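Long-range contacts in putative type VI secretion protein (Escherichia coli, PDB 6SK0), which forms the trimeric spike at the tip of the type VI secretion system and probably carries a phospholipase effector for delivery by puncture: residues 511-516 / 527-533; 559-565 / 625-631; 598-604 / 674-678; 607-613 / 649-654; 584-588 / 615-619. All coordinates share one frame; numbering follows the deposited sequence.

Contact 1 of 5, residues 511-516 / 527-533; sequences GEEHIK and LNLGHNV
Glu512 lays its side chain over one face of the His531 ring. Its CB sits 3.6 Å from the centre of that ring, a CH-pi contact. Beyond CB the chain runs on, extended, in the same direction as the histidine, and its carboxylate ends stacked on the imidazole with the two planes 12° apart. The carboxylate is held from outside by a salt bridge to Lys509. His531 reaches this place with CG anti to its backbone N (chi1 -179°). The ring of His514 lies next to the backbone of His531, with CD2 3.1 Å from His531 O, and crosses Val533 at about a right angle; its NE2 is 3.7 Å from Val533 CG2.

Behind these side chains lies an antiparallel beta hairpin, strands 514-519 and 525-529, in a sheet of the spike. Ile515 and Leu529 form a hydrogen-bonded pair, with Ile515 N to Leu529 O at 2.9 Å and Leu529 N to Ile515 O at 2.8 Å. Their side chains share a face of the sheet, while Lys516 and Asn528 lie side by side on the other. There Lys516 CG is 3.3 Å from Asn528 OD1, and Asn528 ND2 bonds Glu545 and Gln526.

At Gly530 and His531 the chain turns a corner. Gly530 has backbone angles, with positive phi, that suit glycine. Glu513 O accepts from His531 N at 2.9 Å, within the corner. His531 is the centre of an inverse gamma turn, and its ring meets Tyr521 of the second subunit edge-to-face.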
# COMPACT_ATOMS: atom_id res chain seq x y z
N GLY A 511 -9.56 13.23 -40.01
CA GLY A 511 -10.03 12.19 -39.12
C GLY A 511 -9.00 11.17 -38.73
O GLY A 511 -9.29 10.33 -37.87
N GLU A 512 -7.82 11.18 -39.35
CA GLU A 512 -6.73 10.29 -38.97
C GLU A 512 -5.41 11.04 -38.89
O GLU A 512 -4.37 10.50 -39.28
CB GLU A 512 -6.61 9.11 -39.93
CG GLU A 512 -7.88 8.31 -40.07
CD GLU A 512 -7.72 7.13 -41.01
OE1 GLU A 512 -8.70 6.38 -41.18
OE2 GLU A 512 -6.62 6.96 -41.57
N GLU A 513 -5.44 12.27 -38.40
CA GLU A 513 -4.24 13.07 -38.32
C GLU A 513 -3.30 12.52 -37.26
O GLU A 513 -3.73 11.99 -36.24
CB GLU A 513 -4.59 14.52 -38.00
CG GLU A 513 -5.69 15.10 -38.87
CD GLU A 513 -7.09 14.81 -38.33
OE1 GLU A 513 -7.22 13.94 -37.45
OE2 GLU A 513 -8.05 15.44 -38.80
N HIS A 514 -2.00 12.62 -37.52
CA HIS A 514 -1.05 12.26 -36.49
C HIS A 514 0.25 13.02 -36.72
O HIS A 514 0.53 13.51 -37.81
CB HIS A 514 -0.79 10.75 -36.43
CG HIS A 514 -0.06 10.19 -37.61
ND1 HIS A 514 1.25 10.52 -37.91
CD2 HIS A 514 -0.44 9.30 -38.55
CE1 HIS A 514 1.62 9.86 -38.99
NE2 HIS A 514 0.62 9.11 -39.39
N ILE A 515 1.02 13.12 -35.65
CA ILE A 515 2.36 13.67 -35.67
C ILE A 515 3.28 12.60 -35.12
O ILE A 515 3.01 12.02 -34.07
CB ILE A 515 2.46 14.96 -34.85
CG1 ILE A 515 1.58 16.04 -35.47
CG2 ILE A 515 3.90 15.42 -34.75
CD1 ILE A 515 1.49 17.28 -34.66
N LYS A 516 4.36 12.32 -35.84
CA LYS A 516 5.35 11.36 -35.40
C LYS A 516 6.70 12.06 -35.34
O LYS A 516 7.17 12.61 -36.34
CB LYS A 516 5.40 10.16 -36.33
CG LYS A 516 6.45 9.15 -35.95
CD LYS A 516 6.55 8.05 -36.98
CE LYS A 516 6.37 6.70 -36.34
NZ LYS A 516 6.81 5.61 -37.24
N LEU A 527 7.88 9.98 -30.22
CA LEU A 527 6.67 10.58 -29.70
C LEU A 527 5.64 10.51 -30.81
O LEU A 527 5.83 11.09 -31.88
CB LEU A 527 6.91 12.01 -29.24
CG LEU A 527 5.64 12.72 -28.80
CD1 LEU A 527 5.18 12.22 -27.45
CD2 LEU A 527 5.84 14.21 -28.78
N ASN A 528 4.56 9.78 -30.56
CA ASN A 528 3.48 9.61 -31.52
C ASN A 528 2.23 10.28 -30.97
O ASN A 528 1.76 9.91 -29.89
CB ASN A 528 3.24 8.13 -31.80
CG ASN A 528 4.47 7.43 -32.31
OD1 ASN A 528 5.09 7.88 -33.27
ND2 ASN A 528 4.85 6.35 -31.66
N LEU A 529 1.71 11.26 -31.69
CA LEU A 529 0.54 12.00 -31.27
C LEU A 529 -0.60 11.75 -32.24
O LEU A 529 -0.43 11.87 -33.45
CB LEU A 529 0.83 13.50 -31.20
CG LEU A 529 2.02 13.94 -30.35
CD1 LEU A 529 2.13 15.45 -30.37
CD2 LEU A 529 1.90 13.42 -28.93
N GLY A 530 -1.76 11.39 -31.70
CA GLY A 530 -2.97 11.33 -32.49
C GLY A 530 -3.26 9.94 -33.00
O GLY A 530 -3.29 8.99 -32.23
N HIS A 531 -3.50 9.84 -34.31
CA HIS A 531 -3.91 8.59 -34.95
C HIS A 531 -2.65 7.83 -35.35
O HIS A 531 -2.19 7.88 -36.49
CB HIS A 531 -4.82 8.89 -36.14
CG HIS A 531 -5.32 7.67 -36.84
ND1 HIS A 531 -6.51 7.06 -36.52
CD2 HIS A 531 -4.79 6.96 -37.87
CE1 HIS A 531 -6.69 6.02 -37.32
NE2 HIS A 531 -5.67 5.94 -38.14
N ASN A 532 -2.08 7.12 -34.39
CA ASN A 532 -0.77 6.53 -34.55
C ASN A 532 -0.87 5.22 -35.32
O ASN A 532 -1.64 4.33 -34.97
CB ASN A 532 -0.12 6.32 -33.19
CG ASN A 532 -0.21 7.56 -32.32
OD1 ASN A 532 0.10 8.65 -32.76
ND2 ASN A 532 -0.66 7.39 -31.09
N VAL A 533 -0.09 5.11 -36.39
CA VAL A 533 -0.17 3.98 -37.30
C VAL A 533 1.17 3.26 -37.32
O VAL A 533 2.21 3.82 -36.95
CB VAL A 533 -0.58 4.40 -38.72
CG1 VAL A 533 -1.97 4.97 -38.71
CG2 VAL A 533 0.41 5.40 -39.28

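Contact 2 of 5, residues 559-565 / 625-631; sequences GIFISAD and GMLLHAP
Ile560 and Met626 lead a set of apolar pairs that lie side by side, each pointing the same way. Ile560 CB is 3.6 Å from Met626 CG. Two residues on, Leu628 CD2 lies against Ile562, 3.6 Å from Ile562 CB. The Phe561 ring turns toward Leu627 on the other face of the sheet, with CE1 3.8 Å from Leu627 CD2. Phe561 CG is anti to the backbone N (chi1 -175°), and the edge of its ring comes near Leu627 O. Ala564 CB touches both Ala630 CB and Pro631 CD, each 3.7 Å away.

The backbones form a parallel beta ladder of five hydrogen bonds. It runs from Ile560 N to Gly625 O (3.0 Å) to Ala564 N and His629 O (2.9 Å). Each strand also pairs in parallel with a strand of another subunit, so the ladder is one part of an intertwined trimeric beta structure.

The polar group is at the far end. His629 ND1 donates to Asp565 OD1, with carboxylate and ring nearly coplanar, 11° apart. The modelled separation is very short, so its exact length is doubtful. Ser563 OG also donates to Asp565 OD1 (2.6 Å) and accepts from Asp565 N, an ST turn. With Ser563 OG and, if the short contact is real, His629 ND1 donating to OD1, the aspartate is probably charged. The near-coplanar pairing is consistent with an imidazole held in this rotation.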
# COMPACT_ATOMS: atom_id res chain seq x y z
N GLY A 559 6.76 19.48 -9.98
CA GLY A 559 5.78 18.46 -9.67
C GLY A 559 5.30 17.75 -10.92
O GLY A 559 5.40 18.24 -12.04
N ILE A 560 4.76 16.56 -10.71
CA ILE A 560 4.27 15.71 -11.78
C ILE A 560 2.80 15.46 -11.54
O ILE A 560 2.41 14.96 -10.48
CB ILE A 560 5.05 14.38 -11.85
CG1 ILE A 560 6.56 14.63 -11.85
CG2 ILE A 560 4.59 13.56 -13.03
CD1 ILE A 560 7.17 14.75 -13.20
N PHE A 561 1.98 15.79 -12.52
CA PHE A 561 0.57 15.45 -12.52
C PHE A 561 0.33 14.46 -13.65
O PHE A 561 0.45 14.81 -14.82
CB PHE A 561 -0.30 16.70 -12.68
CG PHE A 561 -1.76 16.43 -12.57
CD1 PHE A 561 -2.23 15.47 -11.69
CD2 PHE A 561 -2.67 17.12 -13.34
CE1 PHE A 561 -3.58 15.22 -11.58
CE2 PHE A 561 -4.02 16.87 -13.23
CZ PHE A 561 -4.47 15.93 -12.35
N ILE A 562 0.02 13.23 -13.29
CA ILE A 562 -0.34 12.19 -14.25
C ILE A 562 -1.79 11.85 -14.02
O ILE A 562 -2.18 11.42 -12.93
CB ILE A 562 0.56 10.95 -14.13
CG1 ILE A 562 2.01 11.34 -14.38
CG2 ILE A 562 0.09 9.88 -15.09
CD1 ILE A 562 2.98 10.24 -14.15
N SER A 563 -2.60 12.06 -15.04
CA SER A 563 -4.04 12.09 -14.86
C SER A 563 -4.72 11.45 -16.05
O SER A 563 -4.41 11.75 -17.20
CB SER A 563 -4.51 13.53 -14.68
OG SER A 563 -5.88 13.67 -14.94
N ALA A 564 -5.67 10.56 -15.76
CA ALA A 564 -6.58 10.05 -16.77
C ALA A 564 -7.88 10.85 -16.82
O ALA A 564 -8.92 10.31 -17.17
CB ALA A 564 -6.87 8.57 -16.53
N ASP A 565 -7.83 12.13 -16.46
CA ASP A 565 -9.01 12.98 -16.44
C ASP A 565 -9.14 13.72 -17.76
O ASP A 565 -8.28 14.52 -18.12
CB ASP A 565 -8.94 13.97 -15.29
CG ASP A 565 -8.94 13.29 -13.96
OD1 ASP A 565 -7.87 13.25 -13.31
OD2 ASP A 565 -10.00 12.76 -13.58
N GLY A 625 5.46 17.62 -5.61
CA GLY A 625 4.99 16.28 -5.36
C GLY A 625 4.65 15.57 -6.66
O GLY A 625 4.94 16.03 -7.76
N MET A 626 4.04 14.42 -6.50
CA MET A 626 3.57 13.64 -7.64
C MET A 626 2.14 13.22 -7.36
O MET A 626 1.86 12.62 -6.32
CB MET A 626 4.45 12.44 -7.89
CG MET A 626 4.34 11.90 -9.29
SD MET A 626 5.45 10.52 -9.53
CE MET A 626 4.43 9.27 -8.81
N LEU A 627 1.26 13.54 -8.28
CA LEU A 627 -0.15 13.22 -8.16
C LEU A 627 -0.53 12.33 -9.32
O LEU A 627 -0.47 12.75 -10.48
CB LEU A 627 -0.99 14.49 -8.12
CG LEU A 627 -2.49 14.31 -7.95
CD1 LEU A 627 -2.81 13.47 -6.73
CD2 LEU A 627 -3.15 15.66 -7.87
N LEU A 628 -0.89 11.10 -9.01
CA LEU A 628 -1.41 10.15 -9.98
C LEU A 628 -2.90 10.00 -9.72
O LEU A 628 -3.30 9.60 -8.62
CB LEU A 628 -0.71 8.80 -9.88
CG LEU A 628 0.81 8.82 -9.79
CD1 LEU A 628 1.32 7.40 -9.74
CD2 LEU A 628 1.42 9.56 -10.95
N HIS A 629 -3.70 10.35 -10.70
CA HIS A 629 -5.14 10.23 -10.56
C HIS A 629 -5.74 9.65 -11.82
O HIS A 629 -5.39 10.05 -12.93
CB HIS A 629 -5.79 11.58 -10.26
CG HIS A 629 -7.28 11.50 -10.23
ND1 HIS A 629 -8.06 11.90 -11.28
CD2 HIS A 629 -8.12 11.01 -9.29
CE1 HIS A 629 -9.33 11.68 -10.99
NE2 HIS A 629 -9.39 11.15 -9.79
N ALA A 630 -6.64 8.69 -11.64
CA ALA A 630 -7.41 8.16 -12.73
C ALA A 630 -8.83 8.04 -12.21
O ALA A 630 -9.03 7.61 -11.07
CB ALA A 630 -6.89 6.81 -13.23
N PRO A 631 -9.83 8.44 -12.98
CA PRO A 631 -11.21 8.29 -12.51
C PRO A 631 -11.65 6.84 -12.39
O PRO A 631 -12.52 6.54 -11.58
CB PRO A 631 -12.02 9.05 -13.57
CG PRO A 631 -11.14 9.12 -14.75
CD PRO A 631 -9.75 9.19 -14.24

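Contact 3 of 5, residues 598-604 / 674-678; sequences ATAANAT and AVSLL
Leu678 pushes its two methyl groups against the end of helix 578-600. CD2 overlaps Ala598, coming within 3.5 Å of Ala598 CA. CD1 meets the methyl group of Ala601, with Ala601 CB 3.8 Å away. The leucine is set to do this by chi1 of 172°, which carries CG away from its own backbone N. Ala603 CB touches the base of the same side chain, 4.1 Å from Leu678 CB. Three alanines therefore border one leucine.

The helix ends here in a Schellman motif. Asn602 is its C-prime residue, with positive phi. Ala603 N bonds back to Ala598 O at 2.8 Å, and Asn602 N bonds to Thr599 O. The turn sends the chain out of the helix and along strand 675-679, which belongs to the intertwined beta structure of the trimer. On this strand Ala674, Ser676 and Leu678 face the departing chain, while Val675 and Leu677 face away from it. Strands of both other subunits pair with it in parallel.

Ser676 supplies the polar link. Its OG accepts from Thr604 N at 3.1 Å, with an N-H...O angle of 138°, so the bond is bent. The same OG lies 3.3 Å from Ala603 CB. The side chains of Thr604 and Ser676 also press together, CB to CB at 3.5 Å. Thr604 OG1 reaches past the serine to the methyl group of Ala674, and its hydrogen bond is with Gln685 of the second subunit. Ala601 O is bonded to Gln698 of the third subunit.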
# COMPACT_ATOMS: atom_id res chain seq x y z
N ALA A 598 -10.29 6.81 16.49
CA ALA A 598 -9.20 6.11 17.17
C ALA A 598 -8.92 6.73 18.52
O ALA A 598 -8.66 6.01 19.50
CB ALA A 598 -7.94 6.12 16.31
N THR A 599 -8.96 8.05 18.60
CA THR A 599 -8.80 8.72 19.89
C THR A 599 -9.91 8.31 20.85
O THR A 599 -9.64 7.99 22.01
CB THR A 599 -8.78 10.24 19.69
OG1 THR A 599 -7.52 10.62 19.14
CG2 THR A 599 -8.98 10.95 21.01
N ALA A 600 -11.15 8.29 20.38
CA ALA A 600 -12.26 7.92 21.25
C ALA A 600 -12.13 6.49 21.77
O ALA A 600 -12.56 6.20 22.89
CB ALA A 600 -13.58 8.09 20.51
N ALA A 601 -11.52 5.60 21.00
CA ALA A 601 -11.39 4.20 21.39
C ALA A 601 -10.07 3.89 22.06
O ALA A 601 -9.79 2.72 22.33
CB ALA A 601 -11.58 3.30 20.17
N ASN A 602 -9.25 4.91 22.32
CA ASN A 602 -7.91 4.74 22.90
C ASN A 602 -7.00 3.91 22.01
O ASN A 602 -6.11 3.21 22.49
CB ASN A 602 -7.97 4.13 24.30
CG ASN A 602 -8.91 4.87 25.21
OD1 ASN A 602 -8.70 6.04 25.52
ND2 ASN A 602 -9.98 4.20 25.62
N ALA A 603 -7.22 3.97 20.70
CA ALA A 603 -6.28 3.41 19.76
C ALA A 603 -5.16 4.42 19.50
O ALA A 603 -5.28 5.60 19.80
CB ALA A 603 -6.97 3.03 18.45
N THR A 604 -4.06 3.92 18.95
CA THR A 604 -2.99 4.80 18.52
C THR A 604 -3.45 5.60 17.31
O THR A 604 -3.87 5.03 16.30
CB THR A 604 -1.74 3.99 18.19
OG1 THR A 604 -1.26 3.37 19.39
CG2 THR A 604 -0.65 4.88 17.61
N ALA A 674 3.92 1.59 17.85
CA ALA A 674 2.78 0.77 18.19
C ALA A 674 2.19 0.10 16.96
O ALA A 674 2.38 0.54 15.83
CB ALA A 674 1.70 1.60 18.89
N VAL A 675 1.49 -1.00 17.20
CA VAL A 675 0.60 -1.60 16.22
C VAL A 675 -0.81 -1.43 16.77
O VAL A 675 -1.11 -1.88 17.88
CB VAL A 675 0.93 -3.07 15.96
CG1 VAL A 675 -0.14 -3.71 15.11
CG2 VAL A 675 2.29 -3.20 15.32
N SER A 676 -1.66 -0.77 16.00
CA SER A 676 -3.00 -0.44 16.45
C SER A 676 -4.00 -0.82 15.37
O SER A 676 -3.96 -0.28 14.27
CB SER A 676 -3.10 1.05 16.78
OG SER A 676 -4.39 1.39 17.23
N LEU A 677 -4.87 -1.77 15.69
CA LEU A 677 -5.96 -2.17 14.81
C LEU A 677 -7.27 -1.83 15.49
O LEU A 677 -7.58 -2.39 16.55
CB LEU A 677 -5.89 -3.66 14.48
CG LEU A 677 -4.56 -4.24 14.03
CD1 LEU A 677 -4.74 -5.70 13.69
CD2 LEU A 677 -4.01 -3.48 12.84
N LEU A 678 -8.02 -0.92 14.90
CA LEU A 678 -9.31 -0.51 15.42
C LEU A 678 -10.39 -0.82 14.39
O LEU A 678 -10.37 -0.29 13.28
CB LEU A 678 -9.33 0.97 15.78
CG LEU A 678 -10.71 1.50 16.16
CD1 LEU A 678 -11.28 0.78 17.37
CD2 LEU A 678 -10.63 2.98 16.40

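Contact 4 of 5, residues 607-613 / 649-654; sequences DISCQQR and ESVGIM
Cys610 holds SG between its backbone N and carbonyl carbon (chi1 84°), which aims the sulfur at Ser650. Asp607 has CG anti to its backbone N (chi1 -174°), and this brings its carboxylate to the same serine. Ser650 OG donates to Asp607 OD1 at 2.9 Å and meets that oxygen's anti lone pair. Ser650 N makes a weak bond to Cys610 SG (3.5 Å), and Ser650 CB lies 3.3 Å from that sulfur. Asp607 is also the N-cap of helix 608-618, with a weak bond from Cys610 N to its OD2.

Helical residues 608-613 lie across strand residues 651-654 nearly at right angles. That strand is part of the trimer's shared beta structure. Gln611 NE2 comes to 3.4 Å from Gly652 N, where the strand has no side chain. The amide of Gln611 bonds to Arg643 and Leu642 of the third subunit.

Arg613 NH2 forms a salt bridge with Glu649 OE2 at 2.9 Å. The guanidinium meets it edge-on, but from above the carboxylate plane; the two planes are 76° apart. Arg640 of the third subunit also pairs with Glu649 OE2. Two arginines from different chains thus share one carboxylate, which would favour its charged form.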
# COMPACT_ATOMS: atom_id res chain seq x y z
N ASP A 607 -1.09 9.49 11.67
CA ASP A 607 -0.33 10.72 11.42
C ASP A 607 -1.12 11.60 10.46
O ASP A 607 -0.96 11.56 9.24
CB ASP A 607 1.05 10.38 10.88
CG ASP A 607 1.96 11.59 10.74
OD1 ASP A 607 3.10 11.41 10.24
OD2 ASP A 607 1.56 12.71 11.11
N ILE A 608 -2.01 12.41 11.03
CA ILE A 608 -2.81 13.29 10.19
C ILE A 608 -1.96 14.43 9.65
O ILE A 608 -2.19 14.90 8.54
CB ILE A 608 -4.03 13.81 10.97
CG1 ILE A 608 -5.01 12.67 11.25
CG2 ILE A 608 -4.73 14.92 10.22
CD1 ILE A 608 -5.42 11.91 10.01
N SER A 609 -0.97 14.88 10.42
CA SER A 609 -0.22 16.08 10.06
C SER A 609 0.44 15.96 8.69
O SER A 609 0.30 16.84 7.84
CB SER A 609 0.83 16.37 11.13
OG SER A 609 1.75 17.34 10.70
N CYS A 610 1.17 14.87 8.46
CA CYS A 610 1.87 14.71 7.20
C CYS A 610 0.90 14.51 6.04
O CYS A 610 1.19 14.94 4.93
CB CYS A 610 2.87 13.56 7.28
SG CYS A 610 2.15 11.96 6.98
N GLN A 611 -0.26 13.91 6.28
CA GLN A 611 -1.24 13.76 5.21
C GLN A 611 -1.92 15.09 4.88
O GLN A 611 -2.20 15.37 3.71
CB GLN A 611 -2.27 12.70 5.60
CG GLN A 611 -1.70 11.29 5.69
CD GLN A 611 -1.07 10.82 4.39
OE1 GLN A 611 -1.53 11.14 3.30
NE2 GLN A 611 -0.01 10.04 4.50
N GLN A 612 -2.19 15.91 5.88
CA GLN A 612 -2.70 17.26 5.63
C GLN A 612 -1.68 18.09 4.87
O GLN A 612 -2.02 18.81 3.92
CB GLN A 612 -3.06 17.92 6.96
CG GLN A 612 -3.75 19.24 6.84
CD GLN A 612 -5.25 19.11 6.93
OE1 GLN A 612 -5.77 18.24 7.63
NE2 GLN A 612 -5.95 19.96 6.21
N ARG A 613 -0.41 17.98 5.26
CA ARG A 613 0.65 18.65 4.52
C ARG A 613 0.75 18.12 3.09
O ARG A 613 1.01 18.88 2.16
CB ARG A 613 1.97 18.47 5.26
CG ARG A 613 3.13 19.25 4.72
CD ARG A 613 4.21 19.40 5.78
NE ARG A 613 4.58 18.12 6.39
CZ ARG A 613 4.17 17.72 7.59
NH1 ARG A 613 3.37 18.48 8.31
NH2 ARG A 613 4.57 16.55 8.06
N GLU A 649 8.20 10.46 6.45
CA GLU A 649 6.83 10.75 6.80
C GLU A 649 6.01 9.48 6.72
O GLU A 649 6.56 8.38 6.73
CB GLU A 649 6.25 11.84 5.90
CG GLU A 649 7.04 13.12 5.97
CD GLU A 649 6.21 14.34 5.67
OE1 GLU A 649 5.24 14.24 4.90
OE2 GLU A 649 6.53 15.42 6.21
N SER A 650 4.70 9.61 6.69
CA SER A 650 3.84 8.46 6.78
C SER A 650 3.37 8.00 5.41
O SER A 650 3.31 8.77 4.45
CB SER A 650 2.64 8.77 7.67
OG SER A 650 3.03 8.79 9.02
N VAL A 651 3.05 6.72 5.33
CA VAL A 651 2.33 6.15 4.21
C VAL A 651 0.88 6.01 4.64
O VAL A 651 0.59 5.31 5.62
CB VAL A 651 2.93 4.81 3.77
CG1 VAL A 651 2.07 4.16 2.72
CG2 VAL A 651 4.36 5.01 3.27
N GLY A 652 -0.01 6.68 3.94
CA GLY A 652 -1.43 6.63 4.21
C GLY A 652 -2.15 5.88 3.11
O GLY A 652 -2.02 6.21 1.93
N ILE A 653 -2.91 4.87 3.51
CA ILE A 653 -3.77 4.12 2.61
C ILE A 653 -5.20 4.36 3.06
O ILE A 653 -5.56 4.05 4.20
CB ILE A 653 -3.43 2.63 2.59
CG1 ILE A 653 -1.98 2.44 2.15
CG2 ILE A 653 -4.38 1.88 1.70
CD1 ILE A 653 -1.48 1.06 2.34
N MET A 654 -5.99 4.95 2.18
CA MET A 654 -7.39 5.25 2.45
C MET A 654 -8.25 4.54 1.42
O MET A 654 -7.94 4.52 0.23
CB MET A 654 -7.66 6.75 2.41
CG MET A 654 -7.00 7.54 3.51
SD MET A 654 -5.25 7.83 3.23
CE MET A 654 -5.05 9.42 4.02

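Contact 5 of 5, residues 584-588 / 615-619; sequences LEQAL and NASLT
Leu584 O accepts the helical bond from Leu588 N (2.9 Å) and a weak one from Asn615 ND2 (3.4 Å). The second bond crosses a helical hairpin, in which helix 578-600 pairs with helix 608-618 on the outside of the beta spike.

Asn615 OD1 is turned to Arg643 of the third subunit, which bonds it. The amide lies against both leucines. OD1 is 3.7 Å from Leu584 CB. Leu588 crosses the asparagine at a slant, and its CD2 is 3.6 Å from Asn615 CG. The backbone of Asn615 is held as well. Its O accepts from Thr619 OG1 at 2.7 Å and from Thr619 N at 2.9 Å, from opposite faces of the carbonyl plane.

Leu584 extends beyond the amide to the end of the second helix. CG stands anti to the carbonyl carbon (chi1 -66°), and the side chain crosses Leu618 at about a right angle. Other subunits close in around the pair: Arg643 of the third packs on Leu584 and Leu588, and Val637 of the second also packs on Leu584. Between the two leucines, Leu584 CD1 lies 4.0 Å from Leu618 CB, and Leu584 CD2 lies equally far from Leu618 CD1.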
# COMPACT_ATOMS: atom_id res chain seq x y z
N LEU A 584 -8.30 13.70 -3.00
CA LEU A 584 -7.39 14.00 -1.91
C LEU A 584 -8.14 14.47 -0.67
O LEU A 584 -7.86 14.04 0.45
CB LEU A 584 -6.37 15.06 -2.34
CG LEU A 584 -5.36 14.66 -3.41
CD1 LEU A 584 -4.68 15.90 -3.96
CD2 LEU A 584 -4.34 13.67 -2.88
N GLU A 585 -9.12 15.35 -0.86
CA GLU A 585 -9.90 15.86 0.26
C GLU A 585 -10.73 14.77 0.90
O GLU A 585 -10.85 14.71 2.12
CB GLU A 585 -10.79 17.01 -0.19
CG GLU A 585 -10.02 18.23 -0.62
CD GLU A 585 -10.85 19.16 -1.46
OE1 GLU A 585 -10.70 20.39 -1.31
OE2 GLU A 585 -11.66 18.66 -2.27
N GLN A 586 -11.32 13.89 0.09
CA GLN A 586 -12.11 12.80 0.62
C GLN A 586 -11.25 11.86 1.45
O GLN A 586 -11.62 11.48 2.56
CB GLN A 586 -12.79 12.05 -0.52
CG GLN A 586 -13.77 11.01 -0.07
CD GLN A 586 -14.54 10.39 -1.22
OE1 GLN A 586 -14.10 10.43 -2.36
NE2 GLN A 586 -15.69 9.82 -0.91
N ALA A 587 -10.07 11.50 0.93
CA ALA A 587 -9.16 10.65 1.68
C ALA A 587 -8.74 11.31 2.98
O ALA A 587 -8.70 10.66 4.03
CB ALA A 587 -7.94 10.31 0.84
N LEU A 588 -8.43 12.60 2.94
CA LEU A 588 -7.97 13.29 4.14
C LEU A 588 -9.08 13.39 5.17
O LEU A 588 -8.84 13.19 6.36
CB LEU A 588 -7.44 14.67 3.78
CG LEU A 588 -6.99 15.53 4.96
CD1 LEU A 588 -5.84 14.87 5.72
CD2 LEU A 588 -6.60 16.93 4.50
N ASN A 615 -1.78 16.96 1.34
CA ASN A 615 -2.88 17.60 0.64
C ASN A 615 -2.49 19.00 0.19
O ASN A 615 -2.70 19.36 -0.97
CB ASN A 615 -4.12 17.65 1.54
CG ASN A 615 -5.14 16.60 1.20
OD1 ASN A 615 -4.80 15.44 1.00
ND2 ASN A 615 -6.39 17.00 1.12
N ALA A 616 -1.90 19.78 1.09
CA ALA A 616 -1.47 21.12 0.72
C ALA A 616 -0.45 21.09 -0.42
O ALA A 616 -0.53 21.87 -1.36
CB ALA A 616 -0.89 21.85 1.93
N SER A 617 0.50 20.16 -0.35
CA SER A 617 1.56 20.07 -1.36
C SER A 617 1.01 19.67 -2.72
O SER A 617 1.37 20.26 -3.74
CB SER A 617 2.62 19.07 -0.91
OG SER A 617 3.31 19.53 0.23
N LEU A 618 0.12 18.68 -2.75
CA LEU A 618 -0.33 18.11 -4.01
C LEU A 618 -1.44 18.91 -4.65
O LEU A 618 -1.57 18.90 -5.87
CB LEU A 618 -0.79 16.67 -3.81
CG LEU A 618 0.26 15.65 -3.37
CD1 LEU A 618 -0.37 14.28 -3.28
CD2 LEU A 618 1.45 15.64 -4.32
N THR A 619 -2.26 19.60 -3.85
CA THR A 619 -3.30 20.45 -4.42
C THR A 619 -2.65 21.53 -5.26
O THR A 619 -1.88 22.35 -4.76
CB THR A 619 -4.14 21.07 -3.31
OG1 THR A 619 -4.80 20.02 -2.58
CG2 THR A 619 -5.18 21.99 -3.89

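Overall arrangement
The contacts are strung along an elongated spike. Contact 1 lies in the antiparallel sheet near the start of the modelled chain, and its centre is about 54 Å from that of contact 3. Contact 2 follows, about 24 Å from contact 1 between centres. Its paired strands 559-563 and 626-629 flank the two helices in sequence. Those helices meet in contact 5, which closes their hairpin and touches contacts 2 and 4. Helix 578-600 runs on to contact 3, and helix 608-618 carries contacts 4 and 5. Contacts 3 and 4 set the hairpin against strands 675-679 and 651-655. All five contacts touch the second subunit, which is consistent with a fold completed by trimer assembly.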